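Local coordinates for catalase-3 (Neurospora crassa, PDB 4AJ9) that uses haem to break hydrogen peroxide down into water and dioxygen, protecting the cell from peroxide damage, at the interface of chains A and B. Numbering follows the deposited sequence. Chains: chain A/B, Catalase-3.

Contact 1 and contact 2 lie on one two-fold symmetric interface, their C-alpha centres about 22 Å apart, and each recurs with the chains exchanged. They share no residue, but the conserved catalase segment around A:His65 feeds both: A:Val63 and A:Val64 precede the histidine in contact 2, and A:Arg67 follows it in contact 1. The centre of contact 1 is about 11 Å from A:His65. The centre of contact 2 is about 9 Å from A:His65. Contact 1 is polar, joining loops to helix 254-264; contact 2 is largely apolar and mostly helical. Together they probably couple the catalytic surroundings to subunit pairing within the tetramer.

Contact 1: the interface of chains A and B. Residues chain A 67, 111, 252-253, 256; chain B 109, 112, 165, 168.
A:Arg256 grips B:Glu165 and A:Asp253 holds B:Gln168 where two subunits of the haem catalase meet, next to the active-site segment that supplies A:Arg67. The guanidinium of A:Arg256 gives NH1 to two acceptors of one residue. The carboxylate OE1 of B:Glu165 receives it at 2.8 Å, a salt bridge on the oxygen's anti lone pair. The backbone O of B:Glu165 takes the same NH1 of A:Arg256 at 3.0 Å. Guanidinium and carboxylate planes lie only 17° apart, so the charged pair meets nearly flat. A bend at chi3 (57°) turns the end of A:Arg256 toward this residue. Replacing A:Arg256 by alanine removes NH1, and the carboxylate of B:Glu165 would probably be left without its cationic mate, with a gap opened beside the guanidinium of A:Arg67, over one face of which NH2 of A:Arg256 now lies.

The second grip is just as close: the backbone N of B:Gln168 donates to A:Asp253 OD2 at 2.8 Å, on the syn lone pair. The other carboxylate oxygen of A:Asp253, OD1, takes NH2 of A:Arg67 at 2.7 Å, coming from above the carboxylate plane, so this aspartate couples the active-site segment to the neighbouring chain and probably offsets part of the charge of A:Arg67. B:Gln168, its chain bent beyond CB, folds its amide against A:Gly111, with CD 3.5 Å from the glycine CA. B:Ser109 N binds the amide OE1, which fixes the amide's rotation and turns NE2 toward water 1.

That water is a four-way bridge, linking A:Arg67 NH1, A:Asp253 OD1, B:Glu165 O and B:Gln168 NE2. The contact is looser where guanidinium and amide, their planes 85° apart, do not touch directly: NH1 of A:Arg67 stays 3.9 Å from NE2 of B:Gln168. Packing is slack also at A:Ala252, whose CB comes no nearer than 4.4 Å to CB of B:Gln168, and B:Ser109 and B:Ser112 bury little surface.

Contact 2: the interface of chains A and B. Residues chain A 63-64, 151-152, 155, 351; chain B 51, 54-55.
The ring of B:Phe54 is enclosed by chain A on both faces and at an edge. A:Val63 lies over one face, its CG2 methyl offset toward the rim and 3.7 Å from CZ of B:Phe54. From the opposite face A:Phe151 brings in its CD2-CE2 edge, the planes 82° apart in an edge-to-face pair, with CD2 3.6 Å from CE2 of B:Phe54. On that same face A:Pro152 supports the base of the ring, its CG 3.7 Å from CB of B:Phe54. A:Ile155 closes the in-plane edge with CG2, 3.8 Å from CE1 of B:Phe54, and rests CG1 on a face of A:Phe151, which probably limits that ring's rotation. With chi1 at 172°, CG of B:Phe54 points away from its own backbone N and the ring reaches into this apolar socket. B:Leu51, a turn earlier, packs CD1 against A:Pro152.

Beside the socket is a polar clasp: A:Ser351 OG donates to the carboxylate OD1 of B:Asp55 at 2.7 Å, on the syn side but 34° out of plane.

The last turn of helix 45-55 of chain B thus enters chain A between helix 151-158, helix 343-360 and the loop leading to the catalytic A:His65; A:Ser351 directly precedes A:Tyr352, the proximal haem ligand.

Contact 1: the interface of chains A and B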
loop_
_atom_site.group_PDB
_atom_site.type_symbol
_atom_site.label_atom_id
_atom_site.label_comp_id
_atom_site.label_asym_id
_atom_site.label_seq_id
_atom_site.Cartn_x
_atom_site.Cartn_y
_atom_site.Cartn_z
ATOM N N ARG A 67 -5.259 -16.114 13.921
ATOM C CA ARG A 67 -5.595 -16.112 15.343
ATOM C C ARG A 67 -4.461 -16.719 16.180
ATOM O O ARG A 67 -4.177 -17.918 16.075
ATOM C CB ARG A 67 -6.892 -16.902 15.558
ATOM C CG ARG A 67 -7.332 -17.056 17.013
ATOM C CD ARG A 67 -7.791 -15.733 17.597
ATOM N NE ARG A 67 -8.119 -15.885 19.010
ATOM C CZ ARG A 67 -8.579 -14.909 19.786
ATOM N NH1 ARG A 67 -8.772 -13.691 19.285
ATOM N NH2 ARG A 67 -8.857 -15.159 21.060
ATOM N N GLY A 111 -10.330 -12.906 15.098
ATOM C CA GLY A 111 -11.136 -12.886 16.310
ATOM C C GLY A 111 -11.915 -14.167 16.545
ATOM O O GLY A 111 -12.841 -14.206 17.351
ATOM N N ALA A 252 -13.572 -17.027 24.085
ATOM C CA ALA A 252 -12.798 -17.126 22.853
ATOM C C ALA A 252 -11.309 -16.961 23.096
ATOM O O ALA A 252 -10.496 -17.390 22.274
ATOM C CB ALA A 252 -13.273 -16.073 21.839
ATOM N N ASP A 253 -10.958 -16.338 24.218
ATOM C CA ASP A 253 -9.564 -15.991 24.508
ATOM C C ASP A 253 -8.895 -16.973 25.465
ATOM O O ASP A 253 -7.828 -16.689 26.010
ATOM C CB ASP A 253 -9.465 -14.574 25.093
ATOM C CG ASP A 253 -9.995 -13.515 24.149
ATOM O OD1 ASP A 253 -9.446 -13.379 23.026
ATOM O OD2 ASP A 253 -10.955 -12.821 24.537
ATOM N N ARG A 256 -5.048 -17.602 24.910
ATOM C CA ARG A 256 -4.202 -16.428 25.052
ATOM C C ARG A 256 -4.200 -15.912 26.492
ATOM O O ARG A 256 -3.165 -15.470 26.978
ATOM C CB ARG A 256 -4.503 -15.343 24.005
ATOM C CG ARG A 256 -5.765 -14.584 24.145
ATOM C CD ARG A 256 -5.748 -13.413 23.127
ATOM N NE ARG A 256 -5.555 -13.882 21.750
ATOM C CZ ARG A 256 -5.669 -13.111 20.673
ATOM N NH1 ARG A 256 -5.970 -11.825 20.808
ATOM N NH2 ARG A 256 -5.483 -13.624 19.458
ATOM N N SER B 109 -13.416 -8.574 15.795
ATOM C CA SER B 109 -12.721 -8.717 14.520
ATOM C C SER B 109 -13.466 -9.688 13.595
ATOM O O SER B 109 -14.478 -10.282 13.990
ATOM C CB SER B 109 -11.267 -9.161 14.731
ATOM O OG SER B 109 -10.542 -8.204 15.478
ATOM N N SER B 112 -15.062 -13.172 14.673
ATOM C CA SER B 112 -15.734 -13.178 15.982
ATOM C C SER B 112 -17.181 -13.669 15.842
ATOM O O SER B 112 -17.706 -13.743 14.729
ATOM C CB SER B 112 -15.666 -11.801 16.671
ATOM O OG SER B 112 -16.312 -10.793 15.908
ATOM N N GLU B 165 -4.574 -8.157 24.076
ATOM C CA GLU B 165 -5.677 -8.307 23.116
ATOM C C GLU B 165 -6.784 -9.226 23.616
ATOM O O GLU B 165 -7.248 -10.121 22.908
ATOM C CB GLU B 165 -5.202 -8.715 21.720
ATOM C CG GLU B 165 -6.138 -8.143 20.640
ATOM C CD GLU B 165 -5.777 -8.543 19.232
ATOM O OE1 GLU B 165 -5.727 -9.760 18.937
ATOM O OE2 GLU B 165 -5.569 -7.629 18.410
ATOM N N GLN B 168 -12.158 -10.592 23.276
ATOM C CA GLN B 168 -12.728 -10.484 21.941
ATOM C C GLN B 168 -14.220 -10.156 21.983
ATOM O O GLN B 168 -14.994 -10.792 22.721
ATOM C CB GLN B 168 -12.519 -11.800 21.178
ATOM C CG GLN B 168 -12.944 -11.787 19.683
ATOM C CD GLN B 168 -12.241 -10.730 18.827
ATOM O OE1 GLN B 168 -12.858 -10.155 17.936
ATOM N NE2 GLN B 168 -10.948 -10.484 19.080
HETATM O O HOH W 1 -9.309 -11.477 21.348
#

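Contact 2: the interface of chains A and B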
loop_
_atom_site.group_PDB
_atom_site.type_symbol
_atom_site.label_atom_id
_atom_site.label_comp_id
_atom_site.label_asym_id
_atom_site.label_seq_id
_atom_site.Cartn_x
_atom_site.Cartn_y
_atom_site.Cartn_z
ATOM N N VAL A 63 -2.467 -14.587 6.384
ATOM C CA VAL A 63 -3.283 -15.336 5.443
ATOM C C VAL A 63 -3.705 -16.698 6.049
ATOM O O VAL A 63 -4.810 -17.170 5.818
ATOM C CB VAL A 63 -2.585 -15.466 4.062
ATOM C CG1 VAL A 63 -1.361 -16.385 4.143
ATOM C CG2 VAL A 63 -3.577 -15.951 3.012
ATOM N N VAL A 64 -2.822 -17.298 6.843
ATOM C CA VAL A 64 -3.161 -18.450 7.686
ATOM C C VAL A 64 -2.587 -18.150 9.083
ATOM O O VAL A 64 -1.717 -17.282 9.220
ATOM C CB VAL A 64 -2.546 -19.762 7.146
ATOM C CG1 VAL A 64 -3.208 -20.167 5.813
ATOM C CG2 VAL A 64 -1.031 -19.586 6.949
ATOM N N PHE A 151 -0.701 -25.492 -1.549
ATOM C CA PHE A 151 -1.112 -24.879 -0.282
ATOM C C PHE A 151 -2.404 -24.054 -0.408
ATOM O O PHE A 151 -3.291 -24.156 0.449
ATOM C CB PHE A 151 0.015 -24.037 0.317
ATOM C CG PHE A 151 -0.228 -23.602 1.744
ATOM C CD1 PHE A 151 -0.285 -24.533 2.771
ATOM C CD2 PHE A 151 -0.351 -22.259 2.065
ATOM C CE1 PHE A 151 -0.487 -24.131 4.084
ATOM C CE2 PHE A 151 -0.545 -21.854 3.380
ATOM C CZ PHE A 151 -0.616 -22.794 4.392
ATOM N N PRO A 152 -2.524 -23.245 -1.480
ATOM C CA PRO A 152 -3.782 -22.500 -1.649
ATOM C C PRO A 152 -4.992 -23.416 -1.816
ATOM O O PRO A 152 -6.094 -23.048 -1.425
ATOM C CB PRO A 152 -3.545 -21.679 -2.931
ATOM C CG PRO A 152 -2.048 -21.583 -3.058
ATOM C CD PRO A 152 -1.530 -22.894 -2.512
ATOM N N ILE A 155 -5.755 -24.663 1.792
ATOM C CA ILE A 155 -6.269 -23.571 2.616
ATOM C C ILE A 155 -7.641 -23.086 2.133
ATOM O O ILE A 155 -8.538 -22.814 2.948
ATOM C CB ILE A 155 -5.251 -22.387 2.699
ATOM C CG1 ILE A 155 -3.942 -22.862 3.346
ATOM C CG2 ILE A 155 -5.822 -21.194 3.500
ATOM C CD1 ILE A 155 -4.149 -23.527 4.719
ATOM N N SER A 351 7.101 -18.107 0.017
ATOM C CA SER A 351 5.809 -17.590 0.458
ATOM C C SER A 351 5.898 -16.607 1.629
ATOM O O SER A 351 5.227 -15.571 1.635
ATOM C CB SER A 351 4.882 -18.761 0.806
ATOM O OG SER A 351 3.641 -18.309 1.293
ATOM N N LEU B 51 1.196 -18.785 -5.866
ATOM C CA LEU B 51 1.410 -18.478 -4.454
ATOM C C LEU B 51 1.443 -16.982 -4.174
ATOM O O LEU B 51 1.039 -16.563 -3.095
ATOM C CB LEU B 51 2.670 -19.166 -3.897
ATOM C CG LEU B 51 2.407 -20.556 -3.284
ATOM C CD1 LEU B 51 1.535 -20.441 -2.032
ATOM C CD2 LEU B 51 1.765 -21.530 -4.295
ATOM N N PHE B 54 -2.136 -16.011 -3.650
ATOM C CA PHE B 54 -2.552 -16.519 -2.347
ATOM C C PHE B 54 -1.948 -15.666 -1.217
ATOM O O PHE B 54 -2.640 -15.208 -0.314
ATOM C CB PHE B 54 -2.125 -17.984 -2.179
ATOM C CG PHE B 54 -2.343 -18.504 -0.793
ATOM C CD1 PHE B 54 -3.605 -18.924 -0.395
ATOM C CD2 PHE B 54 -1.304 -18.512 0.130
ATOM C CE1 PHE B 54 -3.826 -19.383 0.891
ATOM C CE2 PHE B 54 -1.513 -18.956 1.418
ATOM C CZ PHE B 54 -2.784 -19.400 1.803
ATOM N N ASP B 55 -0.641 -15.458 -1.282
ATOM C CA ASP B 55 0.077 -14.721 -0.248
ATOM C C ASP B 55 -0.532 -13.334 -0.035
ATOM O O ASP B 55 -0.356 -12.725 1.023
ATOM C CB ASP B 55 1.542 -14.534 -0.666
ATOM C CG ASP B 55 2.350 -15.832 -0.656
ATOM O OD1 ASP B 55 1.885 -16.847 -0.074
ATOM O OD2 ASP B 55 3.473 -15.824 -1.229
#